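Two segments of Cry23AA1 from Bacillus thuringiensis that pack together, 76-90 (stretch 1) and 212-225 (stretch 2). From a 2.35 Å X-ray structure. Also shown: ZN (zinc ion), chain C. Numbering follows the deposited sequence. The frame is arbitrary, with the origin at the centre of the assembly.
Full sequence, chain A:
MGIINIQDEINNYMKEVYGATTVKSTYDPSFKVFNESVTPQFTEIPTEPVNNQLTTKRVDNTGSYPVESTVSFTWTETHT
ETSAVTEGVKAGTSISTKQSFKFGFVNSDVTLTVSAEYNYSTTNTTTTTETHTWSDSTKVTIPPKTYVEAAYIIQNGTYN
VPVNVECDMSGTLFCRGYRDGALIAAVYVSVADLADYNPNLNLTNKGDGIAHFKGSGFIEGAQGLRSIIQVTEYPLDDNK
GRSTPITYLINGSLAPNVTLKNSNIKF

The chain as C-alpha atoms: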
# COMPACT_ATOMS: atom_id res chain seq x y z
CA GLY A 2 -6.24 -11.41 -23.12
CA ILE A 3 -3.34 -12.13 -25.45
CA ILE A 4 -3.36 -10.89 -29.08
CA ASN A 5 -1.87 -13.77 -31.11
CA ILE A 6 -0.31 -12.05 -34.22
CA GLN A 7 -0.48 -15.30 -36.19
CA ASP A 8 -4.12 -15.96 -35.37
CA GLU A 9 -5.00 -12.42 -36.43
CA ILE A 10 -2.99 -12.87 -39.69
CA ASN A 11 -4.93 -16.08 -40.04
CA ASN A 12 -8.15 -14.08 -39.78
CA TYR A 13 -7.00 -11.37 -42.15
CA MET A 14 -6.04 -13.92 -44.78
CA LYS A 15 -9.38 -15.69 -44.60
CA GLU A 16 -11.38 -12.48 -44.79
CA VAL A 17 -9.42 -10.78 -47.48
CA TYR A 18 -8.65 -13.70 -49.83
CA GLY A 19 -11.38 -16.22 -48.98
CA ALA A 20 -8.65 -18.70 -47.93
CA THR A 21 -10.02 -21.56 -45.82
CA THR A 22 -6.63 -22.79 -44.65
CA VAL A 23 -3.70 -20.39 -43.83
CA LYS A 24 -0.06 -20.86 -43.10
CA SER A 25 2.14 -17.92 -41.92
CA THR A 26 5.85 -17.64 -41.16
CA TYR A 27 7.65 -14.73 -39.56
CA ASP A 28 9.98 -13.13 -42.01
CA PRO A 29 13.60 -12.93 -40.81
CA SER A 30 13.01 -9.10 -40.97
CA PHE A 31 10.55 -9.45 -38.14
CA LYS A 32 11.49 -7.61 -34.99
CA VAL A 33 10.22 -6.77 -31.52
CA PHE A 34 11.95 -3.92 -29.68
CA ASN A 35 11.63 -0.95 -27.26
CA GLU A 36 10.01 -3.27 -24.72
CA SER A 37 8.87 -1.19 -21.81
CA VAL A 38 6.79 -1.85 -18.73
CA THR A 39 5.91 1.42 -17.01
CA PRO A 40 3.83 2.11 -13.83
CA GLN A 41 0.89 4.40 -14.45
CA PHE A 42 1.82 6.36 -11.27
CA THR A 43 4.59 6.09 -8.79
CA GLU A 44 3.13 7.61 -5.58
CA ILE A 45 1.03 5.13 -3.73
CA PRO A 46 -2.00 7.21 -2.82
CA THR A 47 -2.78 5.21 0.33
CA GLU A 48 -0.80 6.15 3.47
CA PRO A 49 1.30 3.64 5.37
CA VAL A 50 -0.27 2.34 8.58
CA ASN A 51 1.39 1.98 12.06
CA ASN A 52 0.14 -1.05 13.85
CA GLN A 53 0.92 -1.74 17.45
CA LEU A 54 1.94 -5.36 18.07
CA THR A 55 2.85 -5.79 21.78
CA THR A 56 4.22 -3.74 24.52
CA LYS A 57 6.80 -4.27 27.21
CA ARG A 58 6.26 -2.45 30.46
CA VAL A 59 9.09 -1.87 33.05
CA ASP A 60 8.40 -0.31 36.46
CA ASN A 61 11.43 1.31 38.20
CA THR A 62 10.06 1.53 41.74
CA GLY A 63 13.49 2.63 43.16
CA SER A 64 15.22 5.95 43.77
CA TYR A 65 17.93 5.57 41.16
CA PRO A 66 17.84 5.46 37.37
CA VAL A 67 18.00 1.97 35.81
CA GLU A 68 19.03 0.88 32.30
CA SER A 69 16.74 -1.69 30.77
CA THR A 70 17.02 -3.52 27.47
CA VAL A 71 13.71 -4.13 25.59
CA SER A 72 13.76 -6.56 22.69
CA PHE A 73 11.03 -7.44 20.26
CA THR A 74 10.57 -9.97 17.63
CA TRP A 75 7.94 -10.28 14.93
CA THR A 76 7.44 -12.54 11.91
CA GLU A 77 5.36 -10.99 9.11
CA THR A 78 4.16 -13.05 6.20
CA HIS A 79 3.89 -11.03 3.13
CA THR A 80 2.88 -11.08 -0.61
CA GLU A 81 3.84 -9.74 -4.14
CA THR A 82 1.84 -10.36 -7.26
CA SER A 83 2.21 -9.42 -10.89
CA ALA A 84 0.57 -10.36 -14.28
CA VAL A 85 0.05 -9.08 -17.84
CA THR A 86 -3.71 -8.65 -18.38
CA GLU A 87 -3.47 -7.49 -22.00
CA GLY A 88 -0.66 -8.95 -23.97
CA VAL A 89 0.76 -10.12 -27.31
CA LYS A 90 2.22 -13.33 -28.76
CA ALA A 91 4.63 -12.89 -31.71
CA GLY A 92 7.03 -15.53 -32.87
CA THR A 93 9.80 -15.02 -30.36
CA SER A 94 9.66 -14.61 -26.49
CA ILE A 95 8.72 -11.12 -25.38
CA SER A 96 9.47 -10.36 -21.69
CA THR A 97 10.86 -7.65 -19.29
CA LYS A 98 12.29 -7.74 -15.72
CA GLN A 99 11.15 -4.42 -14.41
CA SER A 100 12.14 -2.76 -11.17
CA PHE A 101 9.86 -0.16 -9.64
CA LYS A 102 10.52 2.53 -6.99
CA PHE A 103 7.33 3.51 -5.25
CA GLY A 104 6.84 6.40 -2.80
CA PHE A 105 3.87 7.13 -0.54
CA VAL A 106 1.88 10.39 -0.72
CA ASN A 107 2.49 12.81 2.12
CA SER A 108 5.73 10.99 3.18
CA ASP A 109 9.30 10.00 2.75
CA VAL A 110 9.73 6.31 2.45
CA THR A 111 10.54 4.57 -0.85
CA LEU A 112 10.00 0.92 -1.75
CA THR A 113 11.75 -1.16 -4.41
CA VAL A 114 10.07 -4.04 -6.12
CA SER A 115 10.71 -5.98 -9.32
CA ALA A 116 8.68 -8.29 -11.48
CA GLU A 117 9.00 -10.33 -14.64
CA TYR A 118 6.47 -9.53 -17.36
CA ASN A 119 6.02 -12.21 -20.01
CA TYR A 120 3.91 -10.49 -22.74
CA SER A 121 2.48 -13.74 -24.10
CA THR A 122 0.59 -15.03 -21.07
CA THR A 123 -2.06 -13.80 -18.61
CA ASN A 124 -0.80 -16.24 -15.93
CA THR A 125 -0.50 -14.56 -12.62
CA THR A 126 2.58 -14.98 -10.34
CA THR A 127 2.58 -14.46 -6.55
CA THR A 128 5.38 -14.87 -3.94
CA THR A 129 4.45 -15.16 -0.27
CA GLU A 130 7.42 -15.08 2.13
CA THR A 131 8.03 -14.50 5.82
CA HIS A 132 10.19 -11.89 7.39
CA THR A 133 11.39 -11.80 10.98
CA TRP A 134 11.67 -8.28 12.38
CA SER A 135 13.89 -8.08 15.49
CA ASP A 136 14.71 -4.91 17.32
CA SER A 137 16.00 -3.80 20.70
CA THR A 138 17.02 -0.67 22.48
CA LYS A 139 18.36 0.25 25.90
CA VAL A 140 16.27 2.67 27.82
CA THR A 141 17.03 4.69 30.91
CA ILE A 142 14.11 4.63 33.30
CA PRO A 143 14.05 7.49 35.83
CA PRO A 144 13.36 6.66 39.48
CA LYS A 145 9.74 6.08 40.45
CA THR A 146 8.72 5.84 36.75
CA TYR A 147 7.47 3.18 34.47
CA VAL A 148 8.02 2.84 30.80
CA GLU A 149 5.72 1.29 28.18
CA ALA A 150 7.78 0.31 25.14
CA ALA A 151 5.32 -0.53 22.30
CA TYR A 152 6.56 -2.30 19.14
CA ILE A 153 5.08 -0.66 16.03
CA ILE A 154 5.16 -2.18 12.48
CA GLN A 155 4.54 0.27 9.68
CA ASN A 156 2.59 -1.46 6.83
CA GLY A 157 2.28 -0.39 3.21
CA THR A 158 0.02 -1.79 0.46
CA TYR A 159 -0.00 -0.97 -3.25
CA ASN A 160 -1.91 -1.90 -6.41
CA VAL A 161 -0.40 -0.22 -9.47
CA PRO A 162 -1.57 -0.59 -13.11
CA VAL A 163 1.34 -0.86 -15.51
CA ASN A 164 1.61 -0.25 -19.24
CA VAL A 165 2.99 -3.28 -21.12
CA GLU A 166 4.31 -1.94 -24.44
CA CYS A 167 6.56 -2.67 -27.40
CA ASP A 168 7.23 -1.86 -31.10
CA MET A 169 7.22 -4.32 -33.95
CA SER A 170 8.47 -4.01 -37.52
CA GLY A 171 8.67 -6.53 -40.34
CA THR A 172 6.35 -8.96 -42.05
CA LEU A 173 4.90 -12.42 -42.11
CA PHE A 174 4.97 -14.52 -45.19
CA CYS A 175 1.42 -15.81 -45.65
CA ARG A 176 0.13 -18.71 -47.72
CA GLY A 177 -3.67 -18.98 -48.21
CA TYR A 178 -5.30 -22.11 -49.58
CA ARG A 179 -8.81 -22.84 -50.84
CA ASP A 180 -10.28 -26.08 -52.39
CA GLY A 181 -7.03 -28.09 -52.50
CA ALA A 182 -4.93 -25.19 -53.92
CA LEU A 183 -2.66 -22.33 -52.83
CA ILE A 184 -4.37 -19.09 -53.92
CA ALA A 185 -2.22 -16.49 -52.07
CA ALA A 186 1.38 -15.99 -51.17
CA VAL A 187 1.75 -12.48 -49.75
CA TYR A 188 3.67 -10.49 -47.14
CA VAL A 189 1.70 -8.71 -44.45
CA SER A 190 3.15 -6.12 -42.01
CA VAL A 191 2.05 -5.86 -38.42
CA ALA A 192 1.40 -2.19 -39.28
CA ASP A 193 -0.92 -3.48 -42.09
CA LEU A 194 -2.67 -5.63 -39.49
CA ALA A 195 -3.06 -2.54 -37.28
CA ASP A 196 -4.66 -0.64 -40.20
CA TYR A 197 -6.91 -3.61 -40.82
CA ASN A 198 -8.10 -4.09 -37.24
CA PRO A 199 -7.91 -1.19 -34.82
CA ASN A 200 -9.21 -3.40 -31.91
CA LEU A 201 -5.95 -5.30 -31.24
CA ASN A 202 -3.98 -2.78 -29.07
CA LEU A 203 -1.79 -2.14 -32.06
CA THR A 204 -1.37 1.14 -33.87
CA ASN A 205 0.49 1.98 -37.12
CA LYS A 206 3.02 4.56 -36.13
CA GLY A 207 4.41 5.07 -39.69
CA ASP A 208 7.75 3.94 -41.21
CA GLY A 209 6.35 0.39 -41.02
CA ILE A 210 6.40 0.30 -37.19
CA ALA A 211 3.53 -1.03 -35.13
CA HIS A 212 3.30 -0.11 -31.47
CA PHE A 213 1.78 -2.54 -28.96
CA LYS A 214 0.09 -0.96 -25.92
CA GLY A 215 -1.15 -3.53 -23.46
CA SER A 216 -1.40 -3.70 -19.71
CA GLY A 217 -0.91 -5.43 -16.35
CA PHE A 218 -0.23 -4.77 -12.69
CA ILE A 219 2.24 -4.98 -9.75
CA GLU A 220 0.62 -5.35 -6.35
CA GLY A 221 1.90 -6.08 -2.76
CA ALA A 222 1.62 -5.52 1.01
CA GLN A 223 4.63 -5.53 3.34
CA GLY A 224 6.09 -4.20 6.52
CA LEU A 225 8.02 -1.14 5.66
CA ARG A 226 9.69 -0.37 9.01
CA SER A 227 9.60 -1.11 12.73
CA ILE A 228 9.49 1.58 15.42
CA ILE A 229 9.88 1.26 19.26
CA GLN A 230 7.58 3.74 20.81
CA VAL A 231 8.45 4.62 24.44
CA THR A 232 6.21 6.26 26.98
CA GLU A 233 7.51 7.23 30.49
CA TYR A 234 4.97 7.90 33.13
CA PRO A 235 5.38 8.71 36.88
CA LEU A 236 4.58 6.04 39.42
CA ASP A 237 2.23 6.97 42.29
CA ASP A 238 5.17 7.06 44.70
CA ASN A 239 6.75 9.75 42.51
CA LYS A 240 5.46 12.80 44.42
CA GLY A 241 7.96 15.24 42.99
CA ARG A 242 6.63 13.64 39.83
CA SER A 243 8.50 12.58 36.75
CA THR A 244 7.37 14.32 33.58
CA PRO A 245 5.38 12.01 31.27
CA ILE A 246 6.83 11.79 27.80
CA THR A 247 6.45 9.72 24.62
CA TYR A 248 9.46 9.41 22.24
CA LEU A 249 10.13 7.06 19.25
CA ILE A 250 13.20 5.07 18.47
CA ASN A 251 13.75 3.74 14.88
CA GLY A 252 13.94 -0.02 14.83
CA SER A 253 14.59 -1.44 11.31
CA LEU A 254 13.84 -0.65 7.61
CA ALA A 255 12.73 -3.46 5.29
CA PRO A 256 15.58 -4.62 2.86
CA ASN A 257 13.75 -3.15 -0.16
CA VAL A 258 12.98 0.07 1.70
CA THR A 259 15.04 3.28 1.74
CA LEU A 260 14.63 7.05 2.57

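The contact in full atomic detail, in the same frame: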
# COMPACT_ATOMS: atom_id res chain seq x y z
N THR A 76 7.33 -11.89 13.21
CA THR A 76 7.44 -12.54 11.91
C THR A 76 6.20 -12.19 11.07
O THR A 76 5.09 -12.52 11.45
CB THR A 76 7.69 -14.06 11.99
OG1 THR A 76 6.80 -14.61 12.96
CG2 THR A 76 9.08 -14.35 12.42
N GLU A 77 6.42 -11.43 10.02
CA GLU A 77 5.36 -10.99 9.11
C GLU A 77 5.40 -11.90 7.88
O GLU A 77 6.47 -12.32 7.41
CB GLU A 77 5.56 -9.56 8.64
CG GLU A 77 6.76 -9.35 7.63
CD GLU A 77 6.60 -8.06 6.78
OE1 GLU A 77 5.93 -7.13 7.31
OE2 GLU A 77 7.11 -8.00 5.63
N THR A 78 4.22 -12.24 7.40
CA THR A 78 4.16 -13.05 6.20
C THR A 78 3.64 -12.09 5.20
O THR A 78 2.62 -11.45 5.44
CB THR A 78 3.28 -14.30 6.33
OG1 THR A 78 3.97 -15.28 7.14
CG2 THR A 78 3.04 -14.95 4.92
N HIS A 79 4.38 -11.94 4.12
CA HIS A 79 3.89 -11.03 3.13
C HIS A 79 4.06 -11.35 1.58
O HIS A 79 4.99 -12.09 1.16
CB HIS A 79 4.49 -9.74 3.45
CG HIS A 79 5.72 -9.50 2.67
ND1 HIS A 79 5.67 -9.06 1.37
CD2 HIS A 79 7.02 -9.60 3.00
CE1 HIS A 79 6.90 -8.91 0.91
NE2 HIS A 79 7.74 -9.26 1.88
N THR A 80 3.19 -10.70 0.78
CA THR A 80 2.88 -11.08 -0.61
C THR A 80 3.24 -10.04 -1.73
O THR A 80 3.08 -8.83 -1.54
CB THR A 80 1.37 -11.45 -0.68
OG1 THR A 80 1.11 -12.55 0.19
CG2 THR A 80 0.93 -11.93 -2.04
N GLU A 81 3.74 -10.52 -2.87
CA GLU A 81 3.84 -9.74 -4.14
C GLU A 81 3.27 -10.54 -5.31
O GLU A 81 3.45 -11.78 -5.43
CB GLU A 81 5.27 -9.37 -4.47
CG GLU A 81 5.95 -8.72 -3.33
CD GLU A 81 7.42 -8.43 -3.54
OE1 GLU A 81 8.09 -8.95 -4.47
OE2 GLU A 81 7.94 -7.64 -2.71
N THR A 82 2.59 -9.81 -6.18
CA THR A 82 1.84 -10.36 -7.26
C THR A 82 2.00 -9.43 -8.47
O THR A 82 1.93 -8.17 -8.35
CB THR A 82 0.44 -10.53 -6.86
OG1 THR A 82 0.43 -11.47 -5.82
CG2 THR A 82 -0.47 -11.10 -8.02
N SER A 83 2.28 -10.07 -9.61
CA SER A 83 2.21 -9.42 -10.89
C SER A 83 1.61 -10.33 -12.00
O SER A 83 1.47 -11.55 -11.82
CB SER A 83 3.56 -8.87 -11.26
OG SER A 83 4.43 -9.93 -11.56
N ALA A 84 1.11 -9.67 -13.07
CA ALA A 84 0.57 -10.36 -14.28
C ALA A 84 0.46 -9.34 -15.44
O ALA A 84 0.49 -8.12 -15.20
CB ALA A 84 -0.77 -10.98 -14.01
N VAL A 85 0.42 -9.84 -16.67
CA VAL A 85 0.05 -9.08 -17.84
C VAL A 85 -1.43 -9.40 -17.95
O VAL A 85 -1.84 -10.53 -17.79
CB VAL A 85 0.81 -9.63 -19.07
CG1 VAL A 85 0.20 -9.12 -20.45
CG2 VAL A 85 2.32 -9.37 -18.96
N THR A 86 -2.26 -8.40 -18.18
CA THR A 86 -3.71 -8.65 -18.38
C THR A 86 -4.07 -8.40 -19.86
O THR A 86 -5.09 -8.92 -20.37
CB THR A 86 -4.56 -7.70 -17.49
OG1 THR A 86 -4.02 -6.38 -17.62
CG2 THR A 86 -4.39 -8.09 -16.01
N GLU A 87 -3.24 -7.66 -20.56
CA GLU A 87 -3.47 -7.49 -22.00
C GLU A 87 -2.17 -7.58 -22.68
O GLU A 87 -1.33 -6.70 -22.50
CB GLU A 87 -4.09 -6.12 -22.31
CG GLU A 87 -5.61 -6.06 -21.99
CD GLU A 87 -6.17 -4.72 -22.39
OE1 GLU A 87 -5.72 -3.67 -21.85
OE2 GLU A 87 -7.01 -4.68 -23.32
N GLY A 88 -1.98 -8.67 -23.44
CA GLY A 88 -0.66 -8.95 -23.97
C GLY A 88 -0.67 -9.33 -25.45
O GLY A 88 -1.69 -9.17 -26.13
N VAL A 89 0.46 -9.87 -25.91
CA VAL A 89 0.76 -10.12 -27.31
C VAL A 89 1.67 -11.33 -27.44
O VAL A 89 2.61 -11.52 -26.63
CB VAL A 89 1.29 -8.83 -28.01
CG1 VAL A 89 2.72 -8.42 -27.51
CG2 VAL A 89 1.18 -8.89 -29.57
N LYS A 90 1.35 -12.21 -28.40
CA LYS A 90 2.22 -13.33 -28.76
C LYS A 90 2.66 -13.24 -30.25
O LYS A 90 1.82 -13.36 -31.20
CB LYS A 90 1.48 -14.61 -28.53
CG LYS A 90 2.30 -15.90 -28.86
CD LYS A 90 1.49 -17.12 -28.33
CE LYS A 90 2.17 -18.43 -28.58
NZ LYS A 90 3.50 -18.45 -27.95
N HIS A 212 3.09 -0.25 -32.90
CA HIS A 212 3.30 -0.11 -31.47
C HIS A 212 2.28 -0.96 -30.76
O HIS A 212 1.06 -0.84 -31.05
CB HIS A 212 3.17 1.34 -31.02
CG HIS A 212 3.40 1.54 -29.55
ND1 HIS A 212 4.66 1.53 -28.98
CD2 HIS A 212 2.53 1.80 -28.53
CE1 HIS A 212 4.55 1.75 -27.68
NE2 HIS A 212 3.27 1.93 -27.38
N PHE A 213 2.75 -1.80 -29.82
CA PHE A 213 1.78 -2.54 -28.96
C PHE A 213 1.64 -1.89 -27.58
O PHE A 213 2.63 -1.71 -26.89
CB PHE A 213 2.13 -4.03 -28.81
CG PHE A 213 1.24 -4.72 -27.85
CD1 PHE A 213 -0.03 -5.10 -28.24
CD2 PHE A 213 1.64 -4.95 -26.50
CE1 PHE A 213 -0.89 -5.70 -27.36
CE2 PHE A 213 0.80 -5.58 -25.60
CZ PHE A 213 -0.47 -5.96 -26.00
N LYS A 214 0.41 -1.59 -27.20
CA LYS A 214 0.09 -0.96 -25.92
C LYS A 214 -0.86 -1.84 -25.16
O LYS A 214 -2.07 -1.81 -25.39
CB LYS A 214 -0.58 0.38 -26.13
CG LYS A 214 -0.98 1.05 -24.76
CD LYS A 214 -0.79 2.54 -24.75
CE LYS A 214 -1.13 3.12 -23.34
NZ LYS A 214 -0.50 4.48 -23.13
N GLY A 215 -0.30 -2.68 -24.29
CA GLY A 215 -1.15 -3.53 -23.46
C GLY A 215 -1.07 -3.15 -21.98
O GLY A 215 -0.66 -2.03 -21.63
N SER A 216 -1.40 -4.08 -21.10
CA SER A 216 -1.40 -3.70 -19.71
C SER A 216 -1.21 -4.85 -18.72
O SER A 216 -1.29 -6.07 -19.06
CB SER A 216 -2.68 -2.91 -19.42
OG SER A 216 -3.73 -3.84 -19.38
N GLY A 217 -0.98 -4.46 -17.47
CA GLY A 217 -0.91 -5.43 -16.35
C GLY A 217 -0.88 -4.74 -15.01
O GLY A 217 -1.34 -3.60 -14.86
N PHE A 218 -0.33 -5.41 -14.01
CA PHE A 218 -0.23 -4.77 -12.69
C PHE A 218 0.97 -5.23 -11.86
O PHE A 218 1.57 -6.25 -12.18
CB PHE A 218 -1.55 -4.93 -11.94
CG PHE A 218 -1.87 -6.36 -11.61
CD1 PHE A 218 -1.42 -6.91 -10.41
CD2 PHE A 218 -2.63 -7.15 -12.50
CE1 PHE A 218 -1.71 -8.25 -10.09
CE2 PHE A 218 -2.94 -8.48 -12.21
CZ PHE A 218 -2.46 -9.06 -11.01
N ILE A 219 1.31 -4.49 -10.80
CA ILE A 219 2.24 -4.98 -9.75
C ILE A 219 1.52 -4.62 -8.43
O ILE A 219 1.08 -3.48 -8.25
CB ILE A 219 3.61 -4.31 -9.94
CG1 ILE A 219 4.63 -4.70 -8.88
CG2 ILE A 219 3.51 -2.75 -9.95
CD1 ILE A 219 4.88 -6.11 -8.84
N GLU A 220 1.27 -5.60 -7.57
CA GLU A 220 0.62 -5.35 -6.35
C GLU A 220 1.33 -6.08 -5.19
O GLU A 220 2.08 -7.05 -5.42
CB GLU A 220 -0.87 -5.70 -6.40
CG GLU A 220 -1.10 -7.14 -6.26
CD GLU A 220 -2.59 -7.51 -6.13
OE1 GLU A 220 -3.39 -6.71 -5.56
OE2 GLU A 220 -2.96 -8.62 -6.56
N GLY A 221 1.09 -5.62 -3.95
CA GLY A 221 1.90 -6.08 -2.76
C GLY A 221 1.43 -5.46 -1.42
O GLY A 221 0.67 -4.49 -1.42
N ALA A 222 1.91 -6.02 -0.32
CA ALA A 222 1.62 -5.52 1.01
C ALA A 222 2.82 -5.99 1.80
O ALA A 222 3.11 -7.18 1.80
CB ALA A 222 0.33 -6.17 1.58
N GLN A 223 3.54 -5.08 2.44
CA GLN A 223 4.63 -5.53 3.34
C GLN A 223 4.83 -4.57 4.49
O GLN A 223 4.44 -3.39 4.42
CB GLN A 223 5.99 -5.64 2.60
CG GLN A 223 6.32 -4.37 1.96
CD GLN A 223 7.72 -4.34 1.40
OE1 GLN A 223 7.90 -4.46 0.16
NE2 GLN A 223 8.75 -4.15 2.29
N GLY A 224 5.56 -5.07 5.48
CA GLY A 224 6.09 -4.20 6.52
C GLY A 224 7.09 -3.30 5.87
O GLY A 224 7.96 -3.77 5.10
N LEU A 225 7.01 -2.02 6.18
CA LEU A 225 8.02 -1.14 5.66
C LEU A 225 9.12 -0.81 6.65
O LEU A 225 10.25 -0.58 6.23
CB LEU A 225 7.42 0.16 5.22
CG LEU A 225 6.25 0.11 4.25
CD1 LEU A 225 5.64 1.52 4.26
CD2 LEU A 225 6.77 -0.26 2.80
ZN ZN C . 9.74 -9.37 1.41

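Neighbouring strands of a β-sheet are joined by their backbones, but the surface they bury depends largely on how a few side chains lie across the seam. The antiparallel pairing of strands 76-85 and 212-225 of Cry23AA1, whose directions differ by 177°, illustrates the point: of the 921 Å² buried in this contact, the largest shares belong to Phe-218, Phe-213 and Ser-216.

Phe-218 is paired with Ala-84, and its amide donates to that partner's carbonyl (N to O, 3.1 Å). With chi1 in the p well, the side chain leaves the sheet on the same face as Ala-84, but its end comes nearer to the opposing strand. The ring therefore lies over the neighbouring backbone, with Ala-84 N over one face and Ala-84 CB 3.8 Å from Phe-218 CE2. The methyls of Thr-82 and Thr-86 meet the ring at its edge, Thr-82 CG2 at 3.7 Å from CE1 and Thr-86 CG2 at 4.0 Å from CD2. Three alternate residues of the first stretch, Thr-82, Ala-84 and Thr-86, thus share a single aromatic partner. Close by, Thr-82 and Glu-220 form a reciprocal backbone pair, Thr-82 N to Glu-220 O at 2.9 Å and Glu-220 N to Thr-82 O at 2.8 Å.

Ser-216 sits where the register slips by one residue, at a β-bulge between Val-85 and Glu-87. Its carbonyl oxygen accepts from two successive amides, Thr-86 N at 2.7 Å and Glu-87 N at 2.9 Å, while Ser-216 N returns a bond to Glu-87 O at 3.0 Å. The hydroxyls add a side-chain link, Thr-86 OG1 to Ser-216 OG at 3.1 Å. The glycines flanking Ser-216 allow close backbone approach: a β-carbon on Gly-217 would clash with Ala-84 O, and one on Gly-215 with Glu-87 O.

Beyond the bulge, the CA-to-CB bond of Phe-213 points toward the other stretch, and the ring packs against Glu-87, Gly-88 and Val-89. Val-89 CB stands 3.8 Å from the centroid of the Phe-213 ring and only 7° off its normal, a CH-π contact over the face. Glu-87 O approaches the edge, 3.7 Å from Phe-213 CZ, and Gly-88 C comes within 3.4 Å of the same atom.

The far end of the pairing repeats the theme with a different ring. Gln-223 CB lies over the face of His-79, 3.7 Å from the ring centroid, while His-79 NE2 binds the zinc ion at 2.1 Å. Packing and metal coordination thus use different parts of one imidazole.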